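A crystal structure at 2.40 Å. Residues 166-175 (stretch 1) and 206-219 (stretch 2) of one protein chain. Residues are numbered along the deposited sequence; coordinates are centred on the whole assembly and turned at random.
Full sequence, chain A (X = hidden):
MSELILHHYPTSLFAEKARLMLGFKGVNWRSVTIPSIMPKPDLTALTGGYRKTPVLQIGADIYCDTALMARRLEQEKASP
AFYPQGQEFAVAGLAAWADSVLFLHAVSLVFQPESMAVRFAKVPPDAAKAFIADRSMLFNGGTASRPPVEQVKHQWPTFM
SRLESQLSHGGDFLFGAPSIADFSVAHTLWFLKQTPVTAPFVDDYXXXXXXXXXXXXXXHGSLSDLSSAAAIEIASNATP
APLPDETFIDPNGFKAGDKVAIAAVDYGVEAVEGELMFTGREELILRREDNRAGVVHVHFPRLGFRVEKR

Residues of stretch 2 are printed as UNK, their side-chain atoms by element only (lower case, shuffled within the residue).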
ATOM      1  N   GLN A 166      -4.864 -16.494  15.956  1.00 22.79           N
ATOM      2  CA  GLN A 166      -3.434 -16.331  16.002  1.00 22.60           C
ATOM      3  C   GLN A 166      -2.884 -14.994  15.488  1.00 22.50           C
ATOM      4  O   GLN A 166      -1.990 -14.440  16.054  1.00 22.48           O
ATOM      5  CB  GLN A 166      -2.773 -17.485  15.283  1.00 21.96           C
ATOM      6  CG  GLN A 166      -1.364 -17.228  14.960  1.00 23.09           C
ATOM      7  CD  GLN A 166      -0.582 -18.460  14.693  1.00 24.81           C
ATOM      8  OE1 GLN A 166       0.516 -18.383  14.213  1.00 23.66           O
ATOM      9  NE2 GLN A 166      -1.146 -19.601  14.988  1.00 23.17           N
ATOM     10  N   LEU A 167      -3.424 -14.511  14.389  1.00 21.99           N
ATOM     11  CA  LEU A 167      -2.987 -13.281  13.762  1.00 22.11           C
ATOM     12  C   LEU A 167      -3.344 -12.007  14.499  1.00 22.63           C
ATOM     13  O   LEU A 167      -2.674 -11.023  14.397  1.00 22.42           O
ATOM     14  CB  LEU A 167      -3.404 -13.231  12.304  1.00 21.40           C
ATOM     15  CG  LEU A 167      -2.699 -14.245  11.430  1.00 20.85           C
ATOM     16  CD1 LEU A 167      -3.235 -14.277  10.069  1.00 19.70           C
ATOM     17  CD2 LEU A 167      -1.277 -13.996  11.392  1.00 21.26           C
ATOM     18  N   SER A 168      -4.397 -12.068  15.270  1.00 22.86           N
ATOM     19  CA  SER A 168      -4.928 -10.923  15.937  1.00 23.77           C
ATOM     20  C   SER A 168      -3.909 -10.433  16.920  1.00 24.42           C
ATOM     21  O   SER A 168      -3.962  -9.327  17.355  1.00 24.87           O
ATOM     22  CB  SER A 168      -6.250 -11.244  16.597  1.00 23.54           C
ATOM     23  OG  SER A 168      -6.076 -12.020  17.742  1.00 24.80           O
ATOM     24  N   HIS A 169      -2.931 -11.267  17.197  1.00 25.04           N
ATOM     25  CA  HIS A 169      -1.852 -10.924  18.088  1.00 25.93           C
ATOM     26  C   HIS A 169      -0.774 -10.083  17.461  1.00 26.17           C
ATOM     27  O   HIS A 169       0.124  -9.676  18.118  1.00 26.33           O
ATOM     28  CB  HIS A 169      -1.223 -12.163  18.662  1.00 25.83           C
ATOM     29  CG  HIS A 169      -2.068 -12.830  19.676  1.00 27.00           C
ATOM     30  ND1 HIS A 169      -2.565 -14.095  19.506  1.00 28.32           N
ATOM     31  CD2 HIS A 169      -2.537 -12.400  20.861  1.00 29.00           C
ATOM     32  CE1 HIS A 169      -3.297 -14.421  20.547  1.00 28.81           C
ATOM     33  NE2 HIS A 169      -3.291 -13.410  21.387  1.00 29.64           N
ATOM     34  N   GLY A 170      -0.867  -9.816  16.185  1.00 26.33           N
ATOM     35  CA  GLY A 170       0.112  -8.978  15.549  1.00 26.97           C
ATOM     36  C   GLY A 170       1.414  -9.583  15.085  1.00 27.36           C
ATOM     37  O   GLY A 170       2.318  -8.855  14.746  1.00 27.63           O
ATOM     38  N   GLY A 171       1.511 -10.902  15.068  1.00 27.24           N
ATOM     39  CA  GLY A 171       2.657 -11.571  14.500  1.00 26.96           C
ATOM     40  C   GLY A 171       2.667 -11.407  13.008  1.00 27.17           C
ATOM     41  O   GLY A 171       1.645 -11.472  12.397  1.00 27.92           O
ATOM     42  N   ASP A 172       3.814 -11.152  12.424  1.00 26.64           N
ATOM     43  CA  ASP A 172       3.866 -10.939  11.002  1.00 26.24           C
ATOM     44  C   ASP A 172       3.499 -12.155  10.167  1.00 25.64           C
ATOM     45  O   ASP A 172       2.825 -12.049   9.187  1.00 25.54           O
ATOM     46  CB  ASP A 172       5.223 -10.359  10.595  1.00 26.58           C
ATOM     47  CG  ASP A 172       5.302  -8.882  10.817  1.00 27.92           C
ATOM     48  OD1 ASP A 172       4.326  -8.205  10.552  1.00 30.40           O
ATOM     49  OD2 ASP A 172       6.323  -8.392  11.277  1.00 31.13           O
ATOM     50  N   PHE A 173       3.977 -13.304  10.587  1.00 24.68           N
ATOM     51  CA  PHE A 173       3.875 -14.533   9.852  1.00 24.09           C
ATOM     52  C   PHE A 173       3.507 -15.678  10.772  1.00 24.10           C
ATOM     53  O   PHE A 173       3.418 -15.504  11.952  1.00 24.31           O
ATOM     54  CB  PHE A 173       5.156 -14.821   9.114  1.00 23.88           C
ATOM     55  CG  PHE A 173       5.504 -13.800   8.116  1.00 21.85           C
ATOM     56  CD1 PHE A 173       6.361 -12.795   8.423  1.00 20.44           C
ATOM     57  CD2 PHE A 173       4.985 -13.836   6.875  1.00 19.45           C
ATOM     58  CE1 PHE A 173       6.673 -11.875   7.522  1.00 20.58           C
ATOM     59  CE2 PHE A 173       5.312 -12.906   5.980  1.00 20.73           C
ATOM     60  CZ  PHE A 173       6.152 -11.922   6.306  1.00 19.37           C
ATOM     61  N   LEU A 174       3.247 -16.834  10.203  1.00 23.42           N
ATOM     62  CA  LEU A 174       2.730 -17.963  10.944  1.00 23.38           C
ATOM     63  C   LEU A 174       3.674 -18.491  12.005  1.00 22.94           C
ATOM     64  O   LEU A 174       3.259 -18.906  13.042  1.00 22.17           O
ATOM     65  CB  LEU A 174       2.302 -19.087  10.005  1.00 23.40           C
ATOM     66  CG  LEU A 174       1.191 -18.821   9.009  1.00 23.27           C
ATOM     67  CD1 LEU A 174       1.023 -19.969   8.156  1.00 22.19           C
ATOM     68  CD2 LEU A 174      -0.056 -18.541   9.671  1.00 24.31           C
ATOM     69  N   PHE A 175       4.953 -18.461  11.721  1.00 22.23           N
ATOM     70  CA  PHE A 175       5.939 -18.934  12.642  1.00 22.28           C
ATOM     71  C   PHE A 175       6.836 -17.832  13.123  1.00 22.57           C
ATOM     72  O   PHE A 175       7.951 -18.077  13.427  1.00 23.45           O
ATOM     73  CB  PHE A 175       6.760 -20.032  12.032  1.00 21.26           C
ATOM     74  CG  PHE A 175       6.081 -21.329  12.012  1.00 22.74           C
ATOM     75  CD1 PHE A 175       5.322 -21.705  10.953  1.00 22.70           C
ATOM     76  CD2 PHE A 175       6.212 -22.197  13.051  1.00 21.93           C
ATOM     77  CE1 PHE A 175       4.718 -22.886  10.938  1.00 21.61           C
ATOM     78  CE2 PHE A 175       5.597 -23.378  13.020  1.00 21.94           C
ATOM     79  CZ  PHE A 175       4.848 -23.716  11.970  1.00 22.89           C
ATOM     80  N   UNK A 206     -10.397 -10.354   9.293  1.00 19.39           N
ATOM     81  CA  UNK A 206      -9.581  -9.214   8.935  1.00 19.34           C
ATOM     82  C   UNK A 206      -8.118  -9.415   9.089  1.00 19.35           C
ATOM     83  O   UNK A 206      -7.395  -8.958   8.254  1.00 20.04           O
ATOM     84  c   UNK A 206     -10.059  -8.176   9.905  1.00 19.29           C
ATOM     85  c   UNK A 206     -11.418  -9.972  10.256  1.00 19.24           C
ATOM     86  c   UNK A 206     -11.419  -8.538  10.124  1.00 19.32           C
ATOM     87  N   UNK A 207      -7.703 -10.067  10.154  1.00 18.98           N
ATOM     88  CA  UNK A 207      -6.311 -10.333  10.429  1.00 18.86           C
ATOM     89  C   UNK A 207      -5.704 -11.200   9.381  1.00 18.75           C
ATOM     90  O   UNK A 207      -4.579 -11.038   9.045  1.00 19.57           O
ATOM     91  o   UNK A 207      -6.149 -10.119  12.801  1.00 19.48           O
ATOM     92  c   UNK A 207      -6.171 -11.030  11.756  1.00 18.84           C
ATOM     93  N   UNK A 208      -6.461 -12.149   8.899  1.00 18.56           N
ATOM     94  CA  UNK A 208      -6.036 -13.012   7.844  1.00 18.20           C
ATOM     95  C   UNK A 208      -5.798 -12.284   6.542  1.00 18.66           C
ATOM     96  O   UNK A 208      -4.856 -12.544   5.843  1.00 18.41           O
ATOM     97  c   UNK A 208      -6.570 -15.108   6.720  1.00 17.95           C
ATOM     98  c   UNK A 208      -7.057 -14.082   7.649  1.00 17.84           C
ATOM     99  c   UNK A 208      -7.365 -14.690   8.940  1.00 16.16           C
ATOM    100  N   UNK A 209      -6.685 -11.373   6.221  1.00 19.19           N
ATOM    101  CA  UNK A 209      -6.617 -10.633   4.987  1.00 19.57           C
ATOM    102  C   UNK A 209      -5.372  -9.756   4.908  1.00 19.35           C
ATOM    103  O   UNK A 209      -4.756  -9.650   3.882  1.00 19.14           O
ATOM    104  o   UNK A 209      -8.166  -9.515   3.478  1.00 22.80           O
ATOM    105  c   UNK A 209      -7.899  -9.828   4.820  1.00 19.50           C
ATOM    106  N   UNK A 210      -5.019  -9.129   6.010  1.00 19.54           N
ATOM    107  CA  UNK A 210      -3.823  -8.337   6.088  1.00 19.23           C
ATOM    108  C   UNK A 210      -2.580  -9.174   5.928  1.00 19.55           C
ATOM    109  O   UNK A 210      -1.673  -8.812   5.235  1.00 19.23           O
ATOM    110  c   UNK A 210      -4.775  -6.570   7.463  1.00 20.34           C
ATOM    111  c   UNK A 210      -3.777  -7.630   7.420  1.00 19.93           C
ATOM    112  c   UNK A 210      -2.423  -7.114   7.738  1.00 18.70           C
ATOM    113  N   UNK A 211      -2.555 -10.306   6.602  1.00 19.19           N
ATOM    114  CA  UNK A 211      -1.462 -11.239   6.535  1.00 18.97           C
ATOM    115  C   UNK A 211      -1.321 -11.790   5.152  1.00 19.28           C
ATOM    116  O   UNK A 211      -0.231 -11.988   4.675  1.00 19.72           O
ATOM    117  c   UNK A 211      -2.461 -16.312   5.304  1.00 17.07           C
ATOM    118  c   UNK A 211      -0.839 -13.572   7.225  1.00 18.38           C
ATOM    119  c   UNK A 211       0.433 -13.768   7.564  1.00 18.84           C
ATOM    120  c   UNK A 211      -1.367 -17.130   5.267  1.00 18.43           C
ATOM    121  c   UNK A 211      -1.244 -14.734   6.521  1.00 18.20           C
ATOM    122  c   UNK A 211      -1.659 -12.383   7.532  1.00 18.75           C
ATOM    123  n   UNK A 211       0.861 -14.959   7.120  1.00 18.99           N
ATOM    124  c   UNK A 211      -0.203 -16.779   5.847  1.00 18.47           C
ATOM    125  c   UNK A 211      -2.426 -15.134   5.920  1.00 17.84           C
ATOM    126  c   UNK A 211      -0.159 -15.580   6.474  1.00 17.44           C
ATOM    127  N   UNK A 212      -2.441 -12.057   4.517  1.00 18.77           N
ATOM    128  CA  UNK A 212      -2.417 -12.625   3.205  1.00 18.57           C
ATOM    129  C   UNK A 212      -1.784 -11.696   2.185  1.00 19.15           C
ATOM    130  O   UNK A 212      -1.038 -12.128   1.366  1.00 19.07           O
ATOM    131  c   UNK A 212      -3.808 -13.067   2.791  1.00 18.13           C
ATOM    132  c   UNK A 212      -5.353 -13.779   1.046  1.00 14.69           C
ATOM    133  c   UNK A 212      -3.965 -13.531   1.364  1.00 17.16           C
ATOM    134  c   UNK A 212      -3.164 -14.719   1.074  1.00 16.03           C
ATOM    135  N   UNK A 213      -2.092 -10.418   2.263  1.00 19.68           N
ATOM    136  CA  UNK A 213      -1.523  -9.433   1.371  1.00 20.43           C
ATOM    137  C   UNK A 213      -0.048  -9.304   1.569  1.00 20.57           C
ATOM    138  O   UNK A 213       0.682  -9.074   0.653  1.00 21.47           O
ATOM    139  o   UNK A 213      -4.433  -7.330   1.335  1.00 24.88           O
ATOM    140  c   UNK A 213      -3.604  -8.149   0.944  1.00 21.94           C
ATOM    141  o   UNK A 213      -3.882  -9.025   0.136  1.00 23.38           O
ATOM    142  c   UNK A 213      -2.225  -8.103   1.482  1.00 20.44           C
ATOM    143  N   UNK A 214       0.387  -9.456   2.789  1.00 20.64           N
ATOM    144  CA  UNK A 214       1.783  -9.448   3.071  1.00 21.04           C
ATOM    145  C   UNK A 214       2.524 -10.599   2.417  1.00 20.94           C
ATOM    146  O   UNK A 214       3.572 -10.429   1.873  1.00 21.05           O
ATOM    147  c   UNK A 214       3.190  -8.967   5.117  1.00 23.10           C
ATOM    148  n   UNK A 214       2.666  -8.383   7.396  1.00 25.22           N
ATOM    149  c   UNK A 214       1.945  -9.531   4.570  1.00 21.54           C
ATOM    150  c   UNK A 214       3.357  -9.316   6.561  1.00 23.75           C
ATOM    151  n   UNK A 214       1.262  -9.915   8.374  1.00 25.03           N
ATOM    152  c   UNK A 214       1.687  -8.679   8.227  1.00 26.22           C
ATOM    153  n   UNK A 214       1.133  -7.716   8.920  1.00 26.01           N
ATOM    154  N   UNK A 215       1.974 -11.789   2.502  1.00 20.32           N
ATOM    155  CA  UNK A 215       2.564 -12.958   1.895  1.00 19.66           C
ATOM    156  C   UNK A 215       2.603 -12.910   0.381  1.00 20.17           C
ATOM    157  O   UNK A 215       3.526 -13.352  -0.215  1.00 21.18           O
ATOM    158  c   UNK A 215       1.945 -14.280   3.860  1.00 18.30           C
ATOM    159  c   UNK A 215       1.914 -14.233   2.391  1.00 19.28           C
ATOM    160  c   UNK A 215       2.594 -15.403   1.867  1.00 18.00           C
ATOM    161  N   UNK A 216       1.555 -12.392  -0.223  1.00 19.93           N
ATOM    162  CA  UNK A 216       1.446 -12.200  -1.656  1.00 19.06           C
ATOM    163  C   UNK A 216       2.390 -11.129  -2.173  1.00 18.82           C
ATOM    164  O   UNK A 216       2.755 -11.115  -3.303  1.00 17.95           O
ATOM    165  c   UNK A 216       0.012 -11.874  -2.041  1.00 18.98           C
ATOM    166  c   UNK A 216      -2.324 -12.640  -1.864  1.00 19.02           C
ATOM    167  c   UNK A 216      -0.997 -12.954  -2.394  1.00 18.97           C
ATOM    168  c   UNK A 216      -0.617 -14.270  -1.943  1.00 18.29           C
ATOM    169  N   UNK A 217       2.785 -10.231  -1.297  1.00 19.29           N
ATOM    170  CA  UNK A 217       3.610  -9.087  -1.597  1.00 19.11           C
ATOM    171  C   UNK A 217       5.061  -9.336  -1.856  1.00 19.74           C
ATOM    172  O   UNK A 217       5.760  -8.450  -2.274  1.00 20.23           O
ATOM    173  N   UNK A 218       5.502 -10.542  -1.549  1.00 19.89           N
ATOM    174  CA  UNK A 218       6.836 -11.010  -1.857  1.00 19.79           C
ATOM    175  C   UNK A 218       6.997 -11.099  -3.353  1.00 19.96           C
ATOM    176  O   UNK A 218       8.076 -11.024  -3.872  1.00 20.00           O
ATOM    177  c   UNK A 218       7.985 -12.147   2.903  1.00 19.99           C
ATOM    178  c   UNK A 218       6.513 -12.672   1.168  1.00 19.95           C
ATOM    179  c   UNK A 218       6.798 -12.604   2.486  1.00 20.28           C
ATOM    180  c   UNK A 218       7.420 -12.285   0.248  1.00 18.85           C
ATOM    181  c   UNK A 218       8.624 -11.837   0.693  1.00 19.50           C
ATOM    182  c   UNK A 218       8.897 -11.765   2.013  1.00 17.40           C
ATOM    183  c   UNK A 218       7.108 -12.358  -1.207  1.00 20.02           C
ATOM    184  N   UNK A 219       5.893 -11.274  -4.049  1.00 19.68           N
ATOM    185  CA  UNK A 219       5.905 -11.253  -5.485  1.00 18.83           C
ATOM    186  C   UNK A 219       6.464 -12.473  -6.165  1.00 19.01           C
ATOM    187  O   UNK A 219       6.582 -13.506  -5.557  1.00 18.86           O
TER

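Position 206 carries three carbons that close a ring onto its own backbone N, and it touches nothing on stretch 1: P206, in the first turn of the helix. Position 207 has one carbon and one oxygen. Its CB points toward stretch 1 and lies 3.6 Å from L167 CB; this is S207, whose OG also sits 3.5 Å from S168 CA. At 208, one carbon bears two more, a beta-branched fork set sideways: V208, with CG2 4.3 Å from L167 CD1.

Position 209 has one carbon and one oxygen; its CA-to-CB bond points away from stretch 1 and no atom makes contact. It is S209, its hydroxyl satisfied elsewhere in the structure. Position 210 is another three-carbon fork without a contact here, V210.

Position 211 has one carbon leading to fused five- and six-membered rings of eight carbons and one nitrogen, which only tryptophan provides. In W211, CB packs 3.5 Å from L167 CD1, CD1 brings the ring edge to 3.4 Å from D172 O, and CZ2 reaches 4.0 Å from L174 CG.

Position 212 has four carbons forked at the second, and its CA-to-CB bond points away: L212. At 213, two carbons end in two oxygens, far from the contact: D213.

Position 214 runs through three carbons and a nitrogen to a carbon holding two more nitrogens, so it is R214. NH1 lies 2.8 Å from D172 O, while D172 OD1 stands over one guanidinium face, 3.6 Å from NE. This salt bridge rests on charge alone, since no N-H points at the oxygen. The aliphatic part also serves, with CD 3.8 Å from F173 CZ.

Position 215 is a three-carbon fork, V215, whose CG2 meets the F173 ring edge 4.2 Å from CE2. Position 216 has four carbons forked at the second but no contact, L216. Position 217 has no side-chain atoms: G217, where an ideal CB would be crowded by D213 O. Position 218 is one carbon and a six-carbon ring, F218; its CE2 lies 3.8 Å from F173 CE2, rim to rim. Position 219, again bare, has positive phi, which favours glycine: G219.

Positions 207, 211 and 214 on the helix direct CB toward stretch 1, and F218, just beyond it, does the same, with V208 and V215 flanking. L167 packs against the first turns, F173 packs against R214, V215 and F218, and W211 links the two, while R214 adds charge at the more open margin beside D172.

Stretch 2, residues 206-219: PSVSVWLDRVLGFG
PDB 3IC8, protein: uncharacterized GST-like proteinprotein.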